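PDB 5UAM: ulvan Lyase-PL25 from Pseudoalteromonas sp. PLSV, which cleaves ulvan, the sulfated cell-wall polysaccharide of green seaweeds, as a polysaccharide lyase of family 25. Local coordinates for residues D219-W224 / Y237-C242; E257-Y262 / E301-N306. One frame throughout, in Å; residues are numbered along the deposited sequence.

Interaction 1 of 2, residues D219-W224 / Y237-C242. With ZN (zinc ion), chain D; PO4 (phosphate ion), chain E.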
ATOM      1  N   ASP A 219     -12.570  -1.740  18.114  1.00 20.51           N
ATOM      2  CA  ASP A 219     -12.596  -1.163  16.778  1.00 20.14           C
ATOM      3  C   ASP A 219     -11.164  -1.004  16.272  1.00 18.13           C
ATOM      4  O   ASP A 219     -10.312  -0.427  16.953  1.00 19.22           O
ATOM      5  CB  ASP A 219     -13.244   0.225  16.779  1.00 19.11           C
ATOM      6  CG  ASP A 219     -14.728   0.220  17.106  1.00 19.92           C
ATOM      7  OD1 ASP A 219     -15.444  -0.795  16.928  1.00 21.36           O
ATOM      8  OD2 ASP A 219     -15.188   1.304  17.529  1.00 22.03           O
ATOM      9  N   SER A 220     -10.915  -1.488  15.062  1.00 15.93           N
ATOM     10  CA  SER A 220      -9.608  -1.453  14.424  1.00 14.60           C
ATOM     11  C   SER A 220      -9.833  -1.220  12.940  1.00 15.28           C
ATOM     12  O   SER A 220     -10.928  -1.457  12.423  1.00 15.94           O
ATOM     13  CB  SER A 220      -8.892  -2.780  14.700  1.00 16.86           C
ATOM     14  OG  SER A 220      -7.570  -2.823  14.220  1.00 17.39           O
ATOM     15  N   TRP A 221      -8.790  -0.747  12.249  1.00 15.16           N
ATOM     16  CA  TRP A 221      -8.967  -0.255  10.886  1.00 14.24           C
ATOM     17  C   TRP A 221      -7.768  -0.581  10.004  1.00 13.26           C
ATOM     18  O   TRP A 221      -6.658  -0.788  10.485  1.00 14.30           O
ATOM     19  CB  TRP A 221      -9.102   1.268  10.882  1.00 15.69           C
ATOM     20  CG  TRP A 221     -10.224   1.781  11.721  1.00 13.85           C
ATOM     21  CD1 TRP A 221     -10.154   2.273  13.016  1.00 15.89           C
ATOM     22  CD2 TRP A 221     -11.595   1.892  11.328  1.00 13.74           C
ATOM     23  NE1 TRP A 221     -11.398   2.672  13.427  1.00 16.15           N
ATOM     24  CE2 TRP A 221     -12.302   2.448  12.415  1.00 14.17           C
ATOM     25  CE3 TRP A 221     -12.295   1.581  10.157  1.00 15.55           C
ATOM     26  CZ2 TRP A 221     -13.670   2.698  12.361  1.00 16.07           C
ATOM     27  CZ3 TRP A 221     -13.655   1.819  10.106  1.00 15.95           C
ATOM     28  CH2 TRP A 221     -14.333   2.373  11.199  1.00 16.64           C
ATOM     29  N   TYR A 222      -8.014  -0.526   8.691  1.00 13.47           N
ATOM     30  CA  TYR A 222      -6.939  -0.520   7.699  1.00 12.40           C
ATOM     31  C   TYR A 222      -7.284   0.514   6.639  1.00 12.96           C
ATOM     32  O   TYR A 222      -8.382   0.487   6.075  1.00 14.59           O
ATOM     33  CB  TYR A 222      -6.784  -1.896   7.034  1.00 13.99           C
ATOM     34  CG  TYR A 222      -6.254  -2.948   7.978  1.00 13.45           C
ATOM     35  CD1 TYR A 222      -7.134  -3.699   8.757  1.00 14.43           C
ATOM     36  CD2 TYR A 222      -4.896  -3.195   8.109  1.00 12.85           C
ATOM     37  CE1 TYR A 222      -6.668  -4.651   9.648  1.00 12.73           C
ATOM     38  CE2 TYR A 222      -4.421  -4.130   8.986  1.00 12.93           C
ATOM     39  CZ  TYR A 222      -5.317  -4.896   9.744  1.00 12.42           C
ATOM     40  OH  TYR A 222      -4.853  -5.837  10.632  1.00 15.52           O
ATOM     41  N   ALA A 223      -6.353   1.423   6.367  1.00 12.50           N
ATOM     42  CA  ALA A 223      -6.623   2.555   5.488  1.00 12.67           C
ATOM     43  C   ALA A 223      -5.605   2.625   4.360  1.00 12.03           C
ATOM     44  O   ALA A 223      -4.472   2.165   4.487  1.00 12.52           O
ATOM     45  CB  ALA A 223      -6.584   3.878   6.280  1.00 13.78           C
ATOM     46  N   TRP A 224      -6.032   3.221   3.253  1.00 11.98           N
ATOM     47  CA  TRP A 224      -5.187   3.547   2.117  1.00 11.27           C
ATOM     48  C   TRP A 224      -5.455   4.997   1.756  1.00 12.53           C
ATOM     49  O   TRP A 224      -6.592   5.365   1.405  1.00 12.24           O
ATOM     50  CB  TRP A 224      -5.491   2.638   0.932  1.00 11.21           C
ATOM     51  CG  TRP A 224      -4.471   2.626  -0.172  1.00 12.35           C
ATOM     52  CD1 TRP A 224      -3.452   1.725  -0.331  1.00 12.75           C
ATOM     53  CD2 TRP A 224      -4.368   3.537  -1.274  1.00 11.25           C
ATOM     54  NE1 TRP A 224      -2.741   2.004  -1.465  1.00 12.47           N
ATOM     55  CE2 TRP A 224      -3.286   3.114  -2.064  1.00 12.06           C
ATOM     56  CE3 TRP A 224      -5.096   4.661  -1.681  1.00 12.96           C
ATOM     57  CZ2 TRP A 224      -2.906   3.782  -3.221  1.00 13.53           C
ATOM     58  CZ3 TRP A 224      -4.704   5.313  -2.834  1.00 13.24           C
ATOM     59  CH2 TRP A 224      -3.640   4.883  -3.575  1.00 14.22           C
ATOM     60  N   TYR A 237     -10.964   2.756   3.422  1.00 12.66           N
ATOM     61  CA  TYR A 237     -10.581   1.956   4.574  1.00 13.77           C
ATOM     62  C   TYR A 237     -11.601   0.859   4.816  1.00 14.38           C
ATOM     63  O   TYR A 237     -12.765   0.995   4.462  1.00 13.88           O
ATOM     64  CB  TYR A 237     -10.403   2.812   5.832  1.00 14.48           C
ATOM     65  CG  TYR A 237     -11.483   3.820   6.194  1.00 12.86           C
ATOM     66  CD1 TYR A 237     -11.584   5.043   5.527  1.00 14.57           C
ATOM     67  CD2 TYR A 237     -12.324   3.597   7.274  1.00 14.64           C
ATOM     68  CE1 TYR A 237     -12.503   5.982   5.909  1.00 15.16           C
ATOM     69  CE2 TYR A 237     -13.247   4.534   7.660  1.00 15.28           C
ATOM     70  CZ  TYR A 237     -13.333   5.736   6.981  1.00 15.14           C
ATOM     71  OH  TYR A 237     -14.249   6.686   7.398  1.00 16.06           O
ATOM     72  N   ASP A 238     -11.137  -0.248   5.394  1.00 14.13           N
ATOM     73  CA  ASP A 238     -12.041  -1.280   5.896  1.00 15.23           C
ATOM     74  C   ASP A 238     -11.898  -1.409   7.408  1.00 14.67           C
ATOM     75  O   ASP A 238     -10.965  -0.884   8.024  1.00 14.57           O
ATOM     76  CB  ASP A 238     -11.929  -2.639   5.152  1.00 14.48           C
ATOM     77  CG  ASP A 238     -10.579  -3.357   5.315  1.00 15.87           C
ATOM     78  OD1 ASP A 238      -9.536  -2.731   5.538  1.00 16.28           O
ATOM     79  OD2 ASP A 238     -10.571  -4.609   5.161  1.00 16.71           O
ATOM     80  N   TYR A 239     -12.880  -2.082   7.997  1.00 15.77           N
ATOM     81  CA  TYR A 239     -12.990  -2.225   9.444  1.00 15.46           C
ATOM     82  C   TYR A 239     -12.567  -3.620   9.889  1.00 15.47           C
ATOM     83  O   TYR A 239     -13.023  -4.617   9.325  1.00 17.20           O
ATOM     84  CB  TYR A 239     -14.419  -1.952   9.885  1.00 16.43           C
ATOM     85  CG  TYR A 239     -14.656  -2.185  11.361  1.00 16.74           C
ATOM     86  CD1 TYR A 239     -14.289  -1.241  12.293  1.00 18.89           C
ATOM     87  CD2 TYR A 239     -15.293  -3.335  11.809  1.00 18.80           C
ATOM     88  CE1 TYR A 239     -14.517  -1.445  13.635  1.00 20.20           C
ATOM     89  CE2 TYR A 239     -15.530  -3.550  13.160  1.00 20.42           C
ATOM     90  CZ  TYR A 239     -15.142  -2.591  14.068  1.00 19.07           C
ATOM     91  OH  TYR A 239     -15.382  -2.806  15.400  1.00 20.98           O
ATOM     92  N   HIS A 240     -11.716  -3.678  10.906  1.00 17.05           N
ATOM     93  CA  HIS A 240     -11.274  -4.926  11.521  1.00 16.50           C
ATOM     94  C   HIS A 240     -12.004  -5.105  12.854  1.00 19.34           C
ATOM     95  O   HIS A 240     -11.902  -4.253  13.749  1.00 18.82           O
ATOM     96  CB  HIS A 240      -9.751  -4.888  11.702  1.00 15.91           C
ATOM     97  CG  HIS A 240      -9.195  -5.993  12.545  1.00 17.86           C
ATOM     98  ND1 HIS A 240      -9.528  -7.318  12.364  1.00 18.44           N
ATOM     99  CD2 HIS A 240      -8.308  -5.964  13.565  1.00 17.90           C
ATOM    100  CE1 HIS A 240      -8.876  -8.056  13.248  1.00 19.95           C
ATOM    101  NE2 HIS A 240      -8.117  -7.259  13.982  1.00 18.10           N
ATOM    102  N   VAL A 241     -12.764  -6.194  12.965  1.00 20.07           N
ATOM    103  CA  VAL A 241     -13.345  -6.636  14.233  1.00 21.02           C
ATOM    104  C   VAL A 241     -12.204  -7.294  14.997  1.00 22.19           C
ATOM    105  O   VAL A 241     -11.849  -8.440  14.717  1.00 22.87           O
ATOM    106  CB  VAL A 241     -14.493  -7.631  14.031  1.00 23.46           C
ATOM    107  CG1 VAL A 241     -15.212  -7.866  15.368  1.00 26.38           C
ATOM    108  CG2 VAL A 241     -15.453  -7.199  12.920  1.00 28.65           C
ATOM    109  N   CYS A 242     -11.627  -6.589  15.960  1.00 21.60           N
ATOM    110  CA  CYS A 242     -10.435  -7.077  16.642  1.00 22.46           C
ATOM    111  C   CYS A 242     -10.879  -7.755  17.935  1.00 24.73           C
ATOM    112  O   CYS A 242     -11.011  -7.134  18.995  1.00 22.91           O
ATOM    113  CB  CYS A 242      -9.440  -5.945  16.861  1.00 21.22           C
ATOM    114  SG  CYS A 242      -7.858  -6.535  17.485  1.00 22.04           S
TER
HETATM  115 ZN    ZN D 502      -6.995  -7.599  15.654  1.00 20.80          ZN
HETATM  116  P   PO4 E 503      -1.202  -6.720  10.982  1.00 17.21           P
HETATM  117  O1  PO4 E 503      -1.729  -7.878  11.805  1.00 23.07           O
HETATM  118  O2  PO4 E 503      -2.266  -5.728  10.748  1.00 16.54           O
HETATM  119  O3  PO4 E 503      -0.762  -7.332   9.673  1.00 22.87           O
HETATM  120  O4  PO4 E 503      -0.055  -6.080  11.758  1.00 20.10           O

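Interaction 2 of 2, residues E257-Y262 / E301-N306. With EDO (1,2-ethanediol), chain M.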
ATOM      1  N   GLU A 257     -10.588 -11.029  10.799  1.00 21.31           N
ATOM      2  CA  GLU A 257     -11.905 -10.612  10.329  1.00 19.61           C
ATOM      3  C   GLU A 257     -11.960  -9.120  10.043  1.00 19.58           C
ATOM      4  O   GLU A 257     -11.730  -8.294  10.931  1.00 19.19           O
ATOM      5  CB  GLU A 257     -12.955 -10.973  11.382  1.00 19.53           C
ATOM      6  CG  GLU A 257     -14.370 -10.701  10.901  1.00 20.14           C
ATOM      7  CD  GLU A 257     -15.456 -11.138  11.870  1.00 26.19           C
ATOM      8  OE1 GLU A 257     -15.166 -11.894  12.831  1.00 27.77           O
ATOM      9  OE2 GLU A 257     -16.627 -10.750  11.643  1.00 25.61           O
ATOM     10  N   ARG A 258     -12.295  -8.778   8.801  1.00 17.43           N
ATOM     11  CA  ARG A 258     -12.491  -7.402   8.377  1.00 15.66           C
ATOM     12  C   ARG A 258     -13.719  -7.379   7.486  1.00 15.69           C
ATOM     13  O   ARG A 258     -14.024  -8.367   6.820  1.00 16.47           O
ATOM     14  CB  ARG A 258     -11.284  -6.878   7.581  1.00 16.04           C
ATOM     15  CG  ARG A 258      -9.992  -6.842   8.390  1.00 15.74           C
ATOM     16  CD  ARG A 258      -8.731  -7.010   7.536  1.00 16.56           C
ATOM     17  NE  ARG A 258      -8.528  -5.916   6.590  1.00 15.11           N
ATOM     18  CZ  ARG A 258      -7.352  -5.569   6.067  1.00 14.78           C
ATOM     19  NH1 ARG A 258      -6.249  -6.221   6.383  1.00 16.18           N
ATOM     20  NH2 ARG A 258      -7.303  -4.528   5.243  1.00 14.72           N
ATOM     21  N   HIS A 259     -14.434  -6.255   7.476  1.00 15.78           N
ATOM     22  CA  HIS A 259     -15.589  -6.108   6.608  1.00 15.68           C
ATOM     23  C   HIS A 259     -15.679  -4.688   6.083  1.00 17.14           C
ATOM     24  O   HIS A 259     -15.178  -3.741   6.694  1.00 16.43           O
ATOM     25  CB  HIS A 259     -16.903  -6.355   7.334  1.00 17.57           C
ATOM     26  CG  HIS A 259     -16.978  -7.678   8.011  1.00 19.03           C
ATOM     27  ND1 HIS A 259     -17.128  -8.862   7.323  1.00 20.95           N
ATOM     28  CD2 HIS A 259     -16.932  -8.002   9.323  1.00 22.06           C
ATOM     29  CE1 HIS A 259     -17.144  -9.864   8.185  1.00 25.02           C
ATOM     30  NE2 HIS A 259     -17.031  -9.366   9.405  1.00 22.03           N
ATOM     31  N   ASP A 260     -16.393  -4.573   4.964  1.00 16.02           N
ATOM     32  CA  ASP A 260     -16.926  -3.321   4.425  1.00 15.72           C
ATOM     33  C   ASP A 260     -15.834  -2.420   3.872  1.00 15.43           C
ATOM     34  O   ASP A 260     -14.639  -2.720   3.978  1.00 18.56           O
ATOM     35  CB  ASP A 260     -17.787  -2.591   5.469  1.00 15.46           C
ATOM     36  CG  ASP A 260     -18.905  -3.468   6.017  1.00 17.50           C
ATOM     37  OD1 ASP A 260     -19.369  -4.410   5.326  1.00 18.12           O
ATOM     38  OD2 ASP A 260     -19.350  -3.211   7.166  1.00 22.50           O
ATOM     39  N   VAL A 261     -16.233  -1.342   3.207  1.00 14.39           N
ATOM     40  CA  VAL A 261     -15.276  -0.342   2.760  1.00 15.24           C
ATOM     41  C   VAL A 261     -15.920   1.027   2.879  1.00 14.08           C
ATOM     42  O   VAL A 261     -17.119   1.186   2.633  1.00 15.46           O
ATOM     43  CB  VAL A 261     -14.689  -0.653   1.353  1.00 15.22           C
ATOM     44  CG1 VAL A 261     -15.705  -0.443   0.251  1.00 17.30           C
ATOM     45  CG2 VAL A 261     -13.433   0.169   1.096  1.00 15.04           C
ATOM     46  N   TYR A 262     -15.108   1.993   3.292  1.00 14.34           N
ATOM     47  CA  TYR A 262     -15.512   3.344   3.618  1.00 14.90           C
ATOM     48  C   TYR A 262     -14.623   4.315   2.848  1.00 13.78           C
ATOM     49  O   TYR A 262     -13.536   3.954   2.379  1.00 13.07           O
ATOM     50  CB  TYR A 262     -15.292   3.604   5.101  1.00 15.94           C
ATOM     51  CG  TYR A 262     -15.977   2.669   6.083  1.00 15.68           C
ATOM     52  CD1 TYR A 262     -15.456   1.413   6.362  1.00 14.74           C
ATOM     53  CD2 TYR A 262     -17.093   3.078   6.775  1.00 16.00           C
ATOM     54  CE1 TYR A 262     -16.054   0.584   7.279  1.00 15.94           C
ATOM     55  CE2 TYR A 262     -17.696   2.259   7.705  1.00 18.97           C
ATOM     56  CZ  TYR A 262     -17.154   1.020   7.968  1.00 16.99           C
ATOM     57  OH  TYR A 262     -17.748   0.180   8.891  1.00 22.15           O
ATOM     58  N   GLU A 301     -21.251 -10.790   5.023  1.00 22.65           N
ATOM     59  CA  GLU A 301     -20.379 -11.673   5.783  1.00 21.65           C
ATOM     60  C   GLU A 301     -19.019 -11.867   5.115  1.00 21.15           C
ATOM     61  O   GLU A 301     -18.154 -12.527   5.701  1.00 24.17           O
ATOM     62  CB  GLU A 301     -21.056 -13.031   5.977  1.00 24.26           C
ATOM     63  CG  GLU A 301     -22.267 -12.956   6.900  1.00 26.05           C
ATOM     64  CD  GLU A 301     -22.966 -14.278   7.072  1.00 31.75           C
ATOM     65  OE1 GLU A 301     -22.469 -15.292   6.536  1.00 38.01           O
ATOM     66  OE2 GLU A 301     -24.025 -14.301   7.742  1.00 37.45           O
ATOM     67  N   LEU A 302     -18.803 -11.318   3.927  1.00 19.35           N
ATOM     68  CA  LEU A 302     -17.509 -11.476   3.281  1.00 17.92           C
ATOM     69  C   LEU A 302     -16.434 -10.755   4.082  1.00 19.24           C
ATOM     70  O   LEU A 302     -16.652  -9.657   4.601  1.00 20.90           O
ATOM     71  CB  LEU A 302     -17.532 -10.910   1.868  1.00 18.61           C
ATOM     72  CG  LEU A 302     -18.514 -11.576   0.906  1.00 20.39           C
ATOM     73  CD1 LEU A 302     -18.428 -10.872  -0.424  1.00 22.72           C
ATOM     74  CD2 LEU A 302     -18.235 -13.065   0.767  1.00 24.83           C
ATOM     75  N   TRP A 303     -15.260 -11.378   4.165  1.00 18.24           N
ATOM     76  CA  TRP A 303     -14.098 -10.791   4.809  1.00 17.04           C
ATOM     77  C   TRP A 303     -13.284 -10.004   3.785  1.00 18.42           C
ATOM     78  O   TRP A 303     -13.079 -10.450   2.646  1.00 17.08           O
ATOM     79  CB  TRP A 303     -13.218 -11.882   5.410  1.00 17.99           C
ATOM     80  CG  TRP A 303     -13.774 -12.537   6.639  1.00 18.82           C
ATOM     81  CD1 TRP A 303     -15.094 -12.640   7.010  1.00 18.92           C
ATOM     82  CD2 TRP A 303     -13.022 -13.178   7.682  1.00 21.13           C
ATOM     83  NE1 TRP A 303     -15.194 -13.298   8.211  1.00 22.56           N
ATOM     84  CE2 TRP A 303     -13.936 -13.635   8.641  1.00 21.47           C
ATOM     85  CE3 TRP A 303     -11.655 -13.401   7.893  1.00 21.08           C
ATOM     86  CZ2 TRP A 303     -13.538 -14.318   9.790  1.00 22.79           C
ATOM     87  CZ3 TRP A 303     -11.263 -14.081   9.033  1.00 20.04           C
ATOM     88  CH2 TRP A 303     -12.197 -14.523   9.969  1.00 23.61           C
ATOM     89  N   THR A 304     -12.795  -8.838   4.200  1.00 15.46           N
ATOM     90  CA  THR A 304     -12.139  -7.905   3.292  1.00 14.39           C
ATOM     91  C   THR A 304     -10.638  -7.809   3.519  1.00 14.15           C
ATOM     92  O   THR A 304     -10.092  -8.194   4.559  1.00 15.82           O
ATOM     93  CB  THR A 304     -12.752  -6.503   3.414  1.00 16.85           C
ATOM     94  OG1 THR A 304     -12.792  -6.137   4.795  1.00 16.42           O
ATOM     95  CG2 THR A 304     -14.158  -6.505   2.833  1.00 16.17           C
ATOM     96  N   PHE A 305      -9.978  -7.293   2.495  1.00 14.91           N
ATOM     97  CA  PHE A 305      -8.585  -6.888   2.555  1.00 14.73           C
ATOM     98  C   PHE A 305      -8.518  -5.656   1.681  1.00 14.59           C
ATOM     99  O   PHE A 305      -8.920  -5.696   0.514  1.00 15.11           O
ATOM    100  CB  PHE A 305      -7.662  -7.995   2.019  1.00 14.97           C
ATOM    101  CG  PHE A 305      -6.188  -7.678   2.119  1.00 13.36           C
ATOM    102  CD1 PHE A 305      -5.513  -7.855   3.310  1.00 15.05           C
ATOM    103  CD2 PHE A 305      -5.489  -7.227   1.010  1.00 15.20           C
ATOM    104  CE1 PHE A 305      -4.152  -7.565   3.392  1.00 17.93           C
ATOM    105  CE2 PHE A 305      -4.146  -6.953   1.099  1.00 15.41           C
ATOM    106  CZ  PHE A 305      -3.496  -7.123   2.278  1.00 15.13           C
ATOM    107  N   ASN A 306      -8.108  -4.546   2.262  1.00 14.88           N
ATOM    108  CA  ASN A 306      -8.266  -3.270   1.596  1.00 15.16           C
ATOM    109  C   ASN A 306      -7.420  -3.177   0.325  1.00 15.36           C
ATOM    110  O   ASN A 306      -6.398  -3.864   0.149  1.00 15.04           O
ATOM    111  CB  ASN A 306      -7.924  -2.139   2.562  1.00 13.99           C
ATOM    112  CG  ASN A 306      -8.510  -0.835   2.152  1.00 15.95           C
ATOM    113  OD1 ASN A 306      -9.570  -0.778   1.556  1.00 19.61           O
ATOM    114  ND2 ASN A 306      -7.813   0.243   2.489  1.00 15.50           N
TER
HETATM  115  C1  EDO M 511      -2.752  -4.212   5.277  1.00 37.37           C
HETATM  116  O1  EDO M 511      -3.540  -5.233   5.889  1.00 19.22           O
HETATM  117  C2  EDO M 511      -3.498  -3.747   4.052  1.00 37.44           C
HETATM  118  O2  EDO M 511      -4.755  -3.183   4.380  1.00 17.27           O

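Interaction 1 of 2, residues D219-W224 / Y237-C242
Trp221 takes the ring edges of two tyrosines from the partner strand against its indole. The setting is an antiparallel beta hairpin of the beta-propeller, made by strands 217-227 and 232-243. Tyr239 meets the indole edge-to-face, with planes at 73°. Its CD1 lies over the rim, 3.8 Å from Trp221 CH2. Tyr237 makes an offset edge-to-face pair, with Tyr237 CD2 3.5 Å from Trp221 CE3. The Tyr237 CG sits between backbone N and carbonyl carbon (chi1 48°). The two side chains lie alongside each other, pointing the same way. Helix 287-293 packs on the aromatic cluster through Arg287 and Ala290.

The Tyr239 hydroxyl gives a short bond of 2.5 Å to Asp219 OD1. It meets the anti side of the carboxylate. Arg287 and Lys210 also form salt bridges to Asp219.

The opposite sheet face carries Ser220, Tyr222, Asp238 and His240. It serves the zinc site and probably the substrate cleft. His240 NE2 and Cys242 SG bind zinc, and His184 and His254 complete the site. The Tyr222 ring packs beside His240, its CE1 3.7 Å from His240 CB. Tyr222 probably binds substrate. A phosphate ion, probably from the crystallisation liquor, is also hydrogen-bonded to His99, the probable proton donor, consistent with a place in the active site. Phosphate O2 lies in the plane of the Tyr222 ring, 2.6 Å from Tyr222 OH.

Interaction 2 of 2, residues E257-Y262 / E301-N306
Glu257 lies across one face of the Trp303 indole, where two neighbouring sheets of the beta-propeller meet. Strands 258-262 and 303-306 run at 65°, joined by side chains and one backbone bond. The tight part is at the Glu257 end. Glu257 CA sits over the six-membered ring in a CH-pi contact, 3.6 Å from its centroid. Glu257 CG reaches the indole too, 3.7 Å from Trp303 CE2. CG is anti to the backbone N (chi1 -174°), and the extended chain beyond it brings the carboxylate to His259. His259 NE2 donates to Glu257 OE2 at 2.7 Å, on the anti lone pair. The other nitrogen, ND1, donates to Leu302 O at 2.9 Å. Two acceptors thus fix the imidazole rotation and would probably favour a protonated ring. An alanine in place of Trp303 would probably open a gap beneath Glu257 and beside His259 CE1, leaving the pair freer to shift. Thr304 is also tightly packed, its N donating to Arg258 O at 2.9 Å.

The looser side is at partly exposed Phe305 and exposed Glu301. The Phe305 ring lies beside the Arg258 guanidinium, planes 42° apart. Arg258 is buried, with NE salt-bridged to Asp238 and a cation-pi contact to Tyr222. An ethanediol, probably from the crystallisation liquor, lies at the guanidinium edge: Arg258 NH1 donates to its O1 at 2.9 Å and Arg258 NH2 to its O2.

The centres of the two interactions are about 8 Å apart, on the same side of the chain's centre. They come in series: the hairpin of interaction 1 closes before interaction 2 opens. Strands 232-243 and 258-267 are antiparallel neighbours in one sheet, while strand 303-311 starts the next four-stranded sheet. Interaction 1 therefore lies within a sheet, and interaction 2 joins that sheet to the following one. Two probable hydrogen bonds tie them together. Asp238 OD2 is 2.7 Å from Thr304 OG1. His240 ND1 is 2.8 Å from Glu257 O, so interaction 2 supplies a second-shell partner that probably helps orient a zinc ligand of interaction 1.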